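PDB 6IYM: 5-oxopent-3-ene-1,2,5-tricarboxylate decarboxylase from Exiguobacterium antarcticum B7, which belongs to the fumarylacetoacetate hydrolase family and binds a magnesium ion through acidic side chains of its beta-rich fold. Local coordinates for residues L121-E126 against V253-G258; T199-E204 against D259-S264. All blocks are in the same frame, centred on the assembly; numbering follows the deposited sequence.

Contact 1 (L121-E126 against V253-G258); sequences LDYEGE and VYLQDG. Unlike the reference sequence in segment 253-258: Val-253 (reference Thr). With MG (magnesium ion), chain C.
The Tyr-123 ring meets Leu-255 at its edge, where CD1 of Leu-255 lies near the ring plane, 4.2 Å from CD2 of Tyr-123; one face carries OD1 of the preceding Asp-122, offset toward the rim. The Tyr-254 ring likewise has O of Leu-121 at its edge and in plane. In this member of the fumarylacetoacetate hydrolase family, the contact lays the loop before strand 260-265 against the start of the metal-bearing strand 121-131. A single direct hydrogen bond joins the backbones, from N of Leu-255 to O of Leu-121 (2.8 Å). Leu-255 is buried: its CB packs against CD2 of Leu-121, and its CD1 reaches the backbone at C of Asp-122. Val-275 of strand 269-276 touches both leucines. Tyr-123 OH bonds to O of Gly-244, whereas Tyr-254 OH and Asp-122 OD2 both bond to His-247. Further along, Glu-124 and Glu-126, each extended beyond CG, give OE2 to the magnesium ion, and Asp-155 completes the protein ligands. At the other end a water bridges the segments, accepting from N of Leu-121 at 3.0 Å and donating to O of Leu-255 at 2.9 Å.

Contact 2 (T199-E204 against D259-S264); sequences TRVNGE and DVIDVS. Unlike the reference sequence in segment 199-204: Glu-204 (reference Gln). Unlike the reference sequence in segment 259-264: Val-260 (reference Ile), Ile-261 (reference Val).
An antiparallel pairing inside a five-stranded mixed sheet joins strand 196-201, which enters a type I' turn at Val-201 to Glu-204, to strand 260-265. The axes of strands 199-201 and 260-264 lie at 167°, close to antiparallel. Arg-200 and Asp-262 form the hydrogen-bonded pair, N of each bonding to O of the other at 2.8 Å. Thr-199 with Val-263 and Val-201 with Ile-261 are non-hydrogen-bonded pairs whose side chains share one face of the sheet. There CG2 of Thr-199, anti to its backbone N, lies 3.8 Å from CG2 of Ile-261, the two side chains pointing the same way. Tyr-123, in the break of strand 121-131, packs on Thr-199, Val-201 and Ile-261, and Ile-152 and Asn-154 of strand 147-158 on Val-263. Arg-200 and Asp-262 project from the other face, where NH1 of Arg-200 bonds in the guanidinium plane to O of Gly-203, while OD1 of Asp-262 bonds to His-270.

Beyond the last pair, Asn-202 continues the pattern. Its N donates to O of Val-260 (2.8 Å), and its OD1 accepts from N of Val-260 (2.9 Å), standing in for a backbone carbonyl. ND2 of Asn-202 reaches OD1 of Asp-259 at 3.1 Å from above the carboxylate plane, which the amide plane meets at 70°. Asp-259 uses OD2 for N of Gln-256. The bonds of OD1 and ND2 fix the amide's rotation, since its oxygen faces a donor and its nitrogen an acceptor.

Overall arrangement
Contacts 1 and 2 meet where Tyr-123, from strand 121-131 of the larger sheet, packs on the five-stranded sheet. Their centres lie 9 Å apart, their segments alternate along the chain, and 253-258 runs directly into 259-264. Tyr-123 of contact 1 presses its ring on the face of contact 2 that carries Thr-199, Val-201 and Ile-261, with CE2 of Tyr-123 3.8 Å from CG2 of Val-201 and CD1 of Tyr-123 3.9 Å from CG2 of Thr-199. Leu-255 CD1 meets Ile-261 CD1 at 3.7 Å, and CA of Gly-125, between the two metal-binding glutamates, lies 3.6 Å from CG1 of Val-263. Contact 1 carries magnesium ligands itself, whereas the side chain of Thr-199 in contact 2 remains about 11 Å from the ion.

Contact 1 (L121-E126 against V253-G258)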
ATOM      1  N   LEU A 121      -1.064   5.198 -21.871  1.00 39.81           N
ATOM      2  CA  LEU A 121      -0.564   5.963 -20.708  1.00 41.15           C
ATOM      3  C   LEU A 121      -1.326   7.292 -20.592  1.00 44.66           C
ATOM      4  O   LEU A 121      -1.467   7.994 -21.634  1.00 39.95           O
ATOM      5  CB  LEU A 121       0.916   6.221 -20.893  1.00 41.60           C
ATOM      6  CG  LEU A 121       1.574   6.886 -19.692  1.00 42.74           C
ATOM      7  CD1 LEU A 121       1.455   5.990 -18.470  1.00 45.97           C
ATOM      8  CD2 LEU A 121       3.018   7.194 -20.008  1.00 42.04           C
ATOM      9  N   ASP A 122      -1.804   7.630 -19.389  1.00 37.35           N
ATOM     10  CA  ASP A 122      -2.702   8.791 -19.169  1.00 38.87           C
ATOM     11  C   ASP A 122      -2.289   9.512 -17.899  1.00 42.28           C
ATOM     12  O   ASP A 122      -1.597   8.868 -17.079  1.00 43.75           O
ATOM     13  CB  ASP A 122      -4.170   8.356 -19.115  1.00 39.66           C
ATOM     14  CG  ASP A 122      -5.184   9.423 -19.509  1.00 42.17           C
ATOM     15  OD1 ASP A 122      -4.765  10.568 -19.791  1.00 46.91           O
ATOM     16  OD2 ASP A 122      -6.402   9.124 -19.446  1.00 44.88           O
ATOM     17  N   TYR A 123      -2.703  10.789 -17.786  1.00 36.99           N
ATOM     18  CA  TYR A 123      -2.480  11.698 -16.642  1.00 37.04           C
ATOM     19  C   TYR A 123      -3.766  11.787 -15.793  1.00 38.69           C
ATOM     20  O   TYR A 123      -4.905  11.540 -16.277  1.00 40.00           O
ATOM     21  CB  TYR A 123      -2.056  13.091 -17.122  1.00 37.13           C
ATOM     22  CG  TYR A 123      -3.002  13.675 -18.143  1.00 39.02           C
ATOM     23  CD1 TYR A 123      -4.110  14.408 -17.772  1.00 40.88           C
ATOM     24  CD2 TYR A 123      -2.843  13.400 -19.490  1.00 42.31           C
ATOM     25  CE1 TYR A 123      -5.001  14.899 -18.715  1.00 39.67           C
ATOM     26  CE2 TYR A 123      -3.730  13.871 -20.446  1.00 40.83           C
ATOM     27  CZ  TYR A 123      -4.826  14.612 -20.055  1.00 39.87           C
ATOM     28  OH  TYR A 123      -5.721  15.039 -21.000  1.00 46.04           O
ATOM     29  N   GLU A 124      -3.606  12.210 -14.542  1.00 39.45           N
ATOM     30  CA  GLU A 124      -4.729  12.636 -13.651  1.00 40.71           C
ATOM     31  C   GLU A 124      -4.149  13.587 -12.605  1.00 36.99           C
ATOM     32  O   GLU A 124      -3.408  13.119 -11.734  1.00 40.61           O
ATOM     33  CB  GLU A 124      -5.392  11.465 -12.916  1.00 39.54           C
ATOM     34  CG  GLU A 124      -6.182  10.512 -13.796  1.00 43.81           C
ATOM     35  CD  GLU A 124      -7.067   9.489 -13.076  1.00 46.40           C
ATOM     36  OE1 GLU A 124      -7.758   8.744 -13.779  1.00 50.29           O
ATOM     37  OE2 GLU A 124      -7.016   9.396 -11.826  1.00 44.59           O
ATOM     38  N   GLY A 125      -4.466  14.873 -12.705  1.00 33.98           N
ATOM     39  CA  GLY A 125      -4.006  15.881 -11.734  1.00 33.78           C
ATOM     40  C   GLY A 125      -4.881  15.862 -10.516  1.00 31.55           C
ATOM     41  O   GLY A 125      -6.120  15.761 -10.692  1.00 36.67           O
ATOM     42  N   GLU A 126      -4.300  15.889  -9.316  1.00 37.08           N
ATOM     43  CA  GLU A 126      -5.096  15.614  -8.072  1.00 35.73           C
ATOM     44  C   GLU A 126      -4.578  16.385  -6.850  1.00 34.43           C
ATOM     45  O   GLU A 126      -3.335  16.541  -6.683  1.00 36.19           O
ATOM     46  CB  GLU A 126      -5.109  14.114  -7.792  1.00 35.33           C
ATOM     47  CG  GLU A 126      -5.713  13.265  -8.900  1.00 39.50           C
ATOM     48  CD  GLU A 126      -6.184  11.849  -8.527  1.00 44.61           C
ATOM     49  OE1 GLU A 126      -6.277  11.540  -7.304  1.00 43.86           O
ATOM     50  OE2 GLU A 126      -6.533  11.070  -9.469  1.00 43.67           O
ATOM     51  N   VAL A 253      -6.639  10.548 -26.342  1.00 49.12           N
ATOM     52  CA  VAL A 253      -5.207  10.892 -26.575  1.00 49.76           C
ATOM     53  C   VAL A 253      -4.422  10.339 -25.382  1.00 46.86           C
ATOM     54  O   VAL A 253      -4.907  10.443 -24.236  1.00 43.72           O
ATOM     55  CB  VAL A 253      -5.000  12.406 -26.813  1.00 56.65           C
ATOM     56  CG1 VAL A 253      -5.459  13.249 -25.639  1.00 59.94           C
ATOM     57  CG2 VAL A 253      -3.567  12.749 -27.187  1.00 59.32           C
ATOM     58  N   TYR A 254      -3.331   9.661 -25.689  1.00 40.29           N
ATOM     59  CA  TYR A 254      -2.451   8.952 -24.735  1.00 44.56           C
ATOM     60  C   TYR A 254      -1.074   9.601 -24.822  1.00 48.29           C
ATOM     61  O   TYR A 254      -0.709  10.161 -25.905  1.00 43.66           O
ATOM     62  CB  TYR A 254      -2.468   7.452 -25.023  1.00 42.54           C
ATOM     63  CG  TYR A 254      -3.853   6.895 -24.890  1.00 44.29           C
ATOM     64  CD1 TYR A 254      -4.514   6.957 -23.673  1.00 45.78           C
ATOM     65  CD2 TYR A 254      -4.541   6.392 -25.985  1.00 46.19           C
ATOM     66  CE1 TYR A 254      -5.808   6.494 -23.535  1.00 46.53           C
ATOM     67  CE2 TYR A 254      -5.838   5.921 -25.859  1.00 46.58           C
ATOM     68  CZ  TYR A 254      -6.478   5.986 -24.636  1.00 50.75           C
ATOM     69  OH  TYR A 254      -7.761   5.538 -24.497  1.00 52.43           O
ATOM     70  N   LEU A 255      -0.369   9.537 -23.700  1.00 41.28           N
ATOM     71  CA  LEU A 255       0.940  10.184 -23.467  1.00 41.78           C
ATOM     72  C   LEU A 255       2.006   9.403 -24.227  1.00 44.51           C
ATOM     73  O   LEU A 255       1.928   8.168 -24.281  1.00 51.98           O
ATOM     74  CB  LEU A 255       1.249  10.192 -21.963  1.00 39.87           C
ATOM     75  CG  LEU A 255       0.413  11.175 -21.138  1.00 42.86           C
ATOM     76  CD1 LEU A 255       0.519  10.909 -19.632  1.00 40.66           C
ATOM     77  CD2 LEU A 255       0.813  12.593 -21.468  1.00 42.25           C
ATOM     78  N   GLN A 256       2.966  10.120 -24.790  1.00 45.14           N
ATOM     79  CA  GLN A 256       4.054   9.533 -25.600  1.00 47.40           C
ATOM     80  C   GLN A 256       5.364  10.038 -25.014  1.00 41.02           C
ATOM     81  O   GLN A 256       5.345  11.061 -24.279  1.00 44.08           O
ATOM     82  CB  GLN A 256       3.891   9.903 -27.084  1.00 50.17           C
ATOM     83  CG  GLN A 256       2.559   9.499 -27.708  1.00 56.23           C
ATOM     84  CD  GLN A 256       2.220   8.032 -27.559  1.00 58.30           C
ATOM     85  OE1 GLN A 256       3.084   7.158 -27.453  1.00 68.20           O
ATOM     86  NE2 GLN A 256       0.931   7.743 -27.539  1.00 58.34           N
ATOM     87  N   ASP A 257       6.459   9.368 -25.360  1.00 45.75           N
ATOM     88  CA  ASP A 257       7.846   9.803 -25.070  1.00 46.69           C
ATOM     89  C   ASP A 257       7.984  11.264 -25.497  1.00 49.65           C
ATOM     90  O   ASP A 257       7.583  11.567 -26.633  1.00 54.05           O
ATOM     91  CB  ASP A 257       8.842   8.913 -25.814  1.00 54.21           C
ATOM     92  CG  ASP A 257      10.277   9.366 -25.671  1.00 54.90           C
ATOM     93  OD1 ASP A 257      10.768   9.440 -24.521  1.00 51.90           O
ATOM     94  OD2 ASP A 257      10.881   9.676 -26.708  1.00 67.25           O
ATOM     95  N   GLY A 258       8.486  12.125 -24.606  1.00 48.69           N
ATOM     96  CA  GLY A 258       8.669  13.572 -24.833  1.00 47.88           C
ATOM     97  C   GLY A 258       7.562  14.438 -24.245  1.00 45.35           C
ATOM     98  O   GLY A 258       7.812  15.625 -24.017  1.00 51.68           O
TER
HETATM   99 MG    MG C 301      -7.005   9.183  -9.823  1.00 47.35          MG
HETATM  100  O   HOH W   1       0.464   5.707 -24.354  1.00 46.45           O
HETATM  101  O   HOH W   2      -3.138  10.986 -22.070  1.00 46.79           O

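Contact 2 (T199-E204 against D259-S264)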
ATOM      1  N   THR A 199      -4.335  20.799 -15.409  1.00 40.05           N
ATOM      2  CA  THR A 199      -3.274  20.038 -16.095  1.00 42.61           C
ATOM      3  C   THR A 199      -3.054  20.578 -17.505  1.00 35.32           C
ATOM      4  O   THR A 199      -4.031  20.700 -18.265  1.00 39.55           O
ATOM      5  CB  THR A 199      -3.629  18.560 -16.102  1.00 39.97           C
ATOM      6  OG1 THR A 199      -3.967  18.303 -14.745  1.00 41.26           O
ATOM      7  CG2 THR A 199      -2.486  17.696 -16.577  1.00 47.11           C
ATOM      8  N   ARG A 200      -1.806  20.854 -17.832  1.00 36.71           N
ATOM      9  CA  ARG A 200      -1.363  21.138 -19.221  1.00 42.90           C
ATOM     10  C   ARG A 200      -0.513  19.965 -19.702  1.00 43.91           C
ATOM     11  O   ARG A 200       0.245  19.405 -18.880  1.00 41.13           O
ATOM     12  CB  ARG A 200      -0.610  22.463 -19.292  1.00 42.52           C
ATOM     13  CG  ARG A 200      -1.522  23.657 -19.081  1.00 44.78           C
ATOM     14  CD  ARG A 200      -0.827  24.995 -19.087  1.00 46.03           C
ATOM     15  NE  ARG A 200      -1.848  25.989 -18.798  1.00 48.24           N
ATOM     16  CZ  ARG A 200      -2.607  26.601 -19.691  1.00 50.83           C
ATOM     17  NH1 ARG A 200      -2.451  26.359 -20.980  1.00 49.86           N
ATOM     18  NH2 ARG A 200      -3.534  27.453 -19.286  1.00 50.62           N
ATOM     19  N   VAL A 201      -0.712  19.574 -20.956  1.00 38.24           N
ATOM     20  CA  VAL A 201       0.163  18.612 -21.677  1.00 44.23           C
ATOM     21  C   VAL A 201       0.785  19.383 -22.841  1.00 40.43           C
ATOM     22  O   VAL A 201       0.025  19.949 -23.656  1.00 43.58           O
ATOM     23  CB  VAL A 201      -0.611  17.352 -22.119  1.00 43.27           C
ATOM     24  CG1 VAL A 201       0.228  16.439 -23.019  1.00 40.57           C
ATOM     25  CG2 VAL A 201      -1.136  16.587 -20.904  1.00 44.46           C
ATOM     26  N   ASN A 202       2.109  19.468 -22.858  1.00 42.03           N
ATOM     27  CA  ASN A 202       2.867  20.267 -23.852  1.00 42.97           C
ATOM     28  C   ASN A 202       2.272  21.667 -23.945  1.00 47.11           C
ATOM     29  O   ASN A 202       2.244  22.200 -25.052  1.00 43.65           O
ATOM     30  CB  ASN A 202       2.828  19.564 -25.207  1.00 37.75           C
ATOM     31  CG  ASN A 202       3.416  18.187 -25.063  1.00 40.76           C
ATOM     32  OD1 ASN A 202       4.360  18.039 -24.285  1.00 38.21           O
ATOM     33  ND2 ASN A 202       2.875  17.205 -25.784  1.00 43.13           N
ATOM     34  N   GLY A 203       1.780  22.232 -22.843  1.00 39.33           N
ATOM     35  CA  GLY A 203       1.271  23.612 -22.862  1.00 43.52           C
ATOM     36  C   GLY A 203      -0.221  23.698 -23.138  1.00 42.20           C
ATOM     37  O   GLY A 203      -0.785  24.742 -22.828  1.00 43.21           O
ATOM     38  N   GLU A 204      -0.861  22.654 -23.663  1.00 42.41           N
ATOM     39  CA  GLU A 204      -2.326  22.679 -23.931  1.00 45.16           C
ATOM     40  C   GLU A 204      -3.103  22.400 -22.627  1.00 45.15           C
ATOM     41  O   GLU A 204      -2.899  21.337 -22.015  1.00 40.31           O
ATOM     42  CB  GLU A 204      -2.735  21.662 -24.991  1.00 48.02           C
ATOM     43  CG  GLU A 204      -4.222  21.707 -25.303  1.00 55.55           C
ATOM     44  CD  GLU A 204      -4.760  20.698 -26.311  1.00 64.08           C
ATOM     45  OE1 GLU A 204      -4.335  19.518 -26.266  1.00 64.56           O
ATOM     46  OE2 GLU A 204      -5.638  21.095 -27.128  1.00 74.00           O
ATOM     47  N   ASP A 259       6.379  13.890 -23.983  1.00 43.78           N
ATOM     48  CA  ASP A 259       5.232  14.691 -23.494  1.00 41.01           C
ATOM     49  C   ASP A 259       5.545  15.296 -22.121  1.00 43.28           C
ATOM     50  O   ASP A 259       6.039  14.552 -21.258  1.00 44.88           O
ATOM     51  CB  ASP A 259       3.969  13.849 -23.466  1.00 37.75           C
ATOM     52  CG  ASP A 259       3.364  13.656 -24.841  1.00 43.79           C
ATOM     53  OD1 ASP A 259       3.897  14.276 -25.785  1.00 39.34           O
ATOM     54  OD2 ASP A 259       2.337  12.926 -24.945  1.00 40.66           O
ATOM     55  N   VAL A 260       5.295  16.601 -21.952  1.00 38.85           N
ATOM     56  CA  VAL A 260       5.517  17.344 -20.682  1.00 42.51           C
ATOM     57  C   VAL A 260       4.165  17.602 -20.027  1.00 44.46           C
ATOM     58  O   VAL A 260       3.303  18.234 -20.669  1.00 38.57           O
ATOM     59  CB  VAL A 260       6.265  18.651 -20.921  1.00 44.80           C
ATOM     60  CG1 VAL A 260       6.410  19.451 -19.640  1.00 43.57           C
ATOM     61  CG2 VAL A 260       7.609  18.396 -21.567  1.00 45.68           C
ATOM     62  N   ILE A 261       3.997  17.117 -18.801  1.00 37.96           N
ATOM     63  CA  ILE A 261       2.713  17.235 -18.039  1.00 40.24           C
ATOM     64  C   ILE A 261       2.954  18.253 -16.930  1.00 40.95           C
ATOM     65  O   ILE A 261       3.945  18.078 -16.200  1.00 42.47           O
ATOM     66  CB  ILE A 261       2.268  15.878 -17.482  1.00 41.63           C
ATOM     67  CG1 ILE A 261       2.395  14.759 -18.525  1.00 44.11           C
ATOM     68  CG2 ILE A 261       0.844  15.968 -16.942  1.00 45.71           C
ATOM     69  CD1 ILE A 261       2.695  13.414 -17.906  1.00 48.94           C
ATOM     70  N   ASP A 262       2.126  19.299 -16.867  1.00 41.65           N
ATOM     71  CA  ASP A 262       2.174  20.363 -15.826  1.00 41.77           C
ATOM     72  C   ASP A 262       0.833  20.416 -15.062  1.00 42.50           C
ATOM     73  O   ASP A 262      -0.143  21.039 -15.568  1.00 42.57           O
ATOM     74  CB  ASP A 262       2.516  21.690 -16.491  1.00 45.24           C
ATOM     75  CG  ASP A 262       2.563  22.889 -15.559  1.00 53.68           C
ATOM     76  OD1 ASP A 262       2.915  22.717 -14.365  1.00 52.65           O
ATOM     77  OD2 ASP A 262       2.242  24.001 -16.050  1.00 62.98           O
ATOM     78  N   VAL A 263       0.805  19.848 -13.859  1.00 34.44           N
ATOM     79  CA  VAL A 263      -0.343  19.909 -12.909  1.00 36.63           C
ATOM     80  C   VAL A 263      -0.087  21.093 -11.968  1.00 38.16           C
ATOM     81  O   VAL A 263       1.031  21.255 -11.447  1.00 42.43           O
ATOM     82  CB  VAL A 263      -0.490  18.589 -12.124  1.00 38.96           C
ATOM     83  CG1 VAL A 263      -1.700  18.590 -11.197  1.00 41.52           C
ATOM     84  CG2 VAL A 263      -0.512  17.362 -13.036  1.00 36.67           C
ATOM     85  N   SER A 264      -1.080  21.923 -11.756  1.00 38.00           N
ATOM     86  CA  SER A 264      -0.977  23.052 -10.813  1.00 39.04           C
ATOM     87  C   SER A 264      -2.235  23.070  -9.959  1.00 38.66           C
ATOM     88  O   SER A 264      -3.320  22.639 -10.449  1.00 36.32           O
ATOM     89  CB  SER A 264      -0.767  24.356 -11.534  1.00 43.96           C
ATOM     90  OG  SER A 264      -1.928  24.691 -12.259  1.00 41.58           O
TER
HETATM   91  O   HOH W   3       2.597  21.296 -20.318  1.00 40.91           O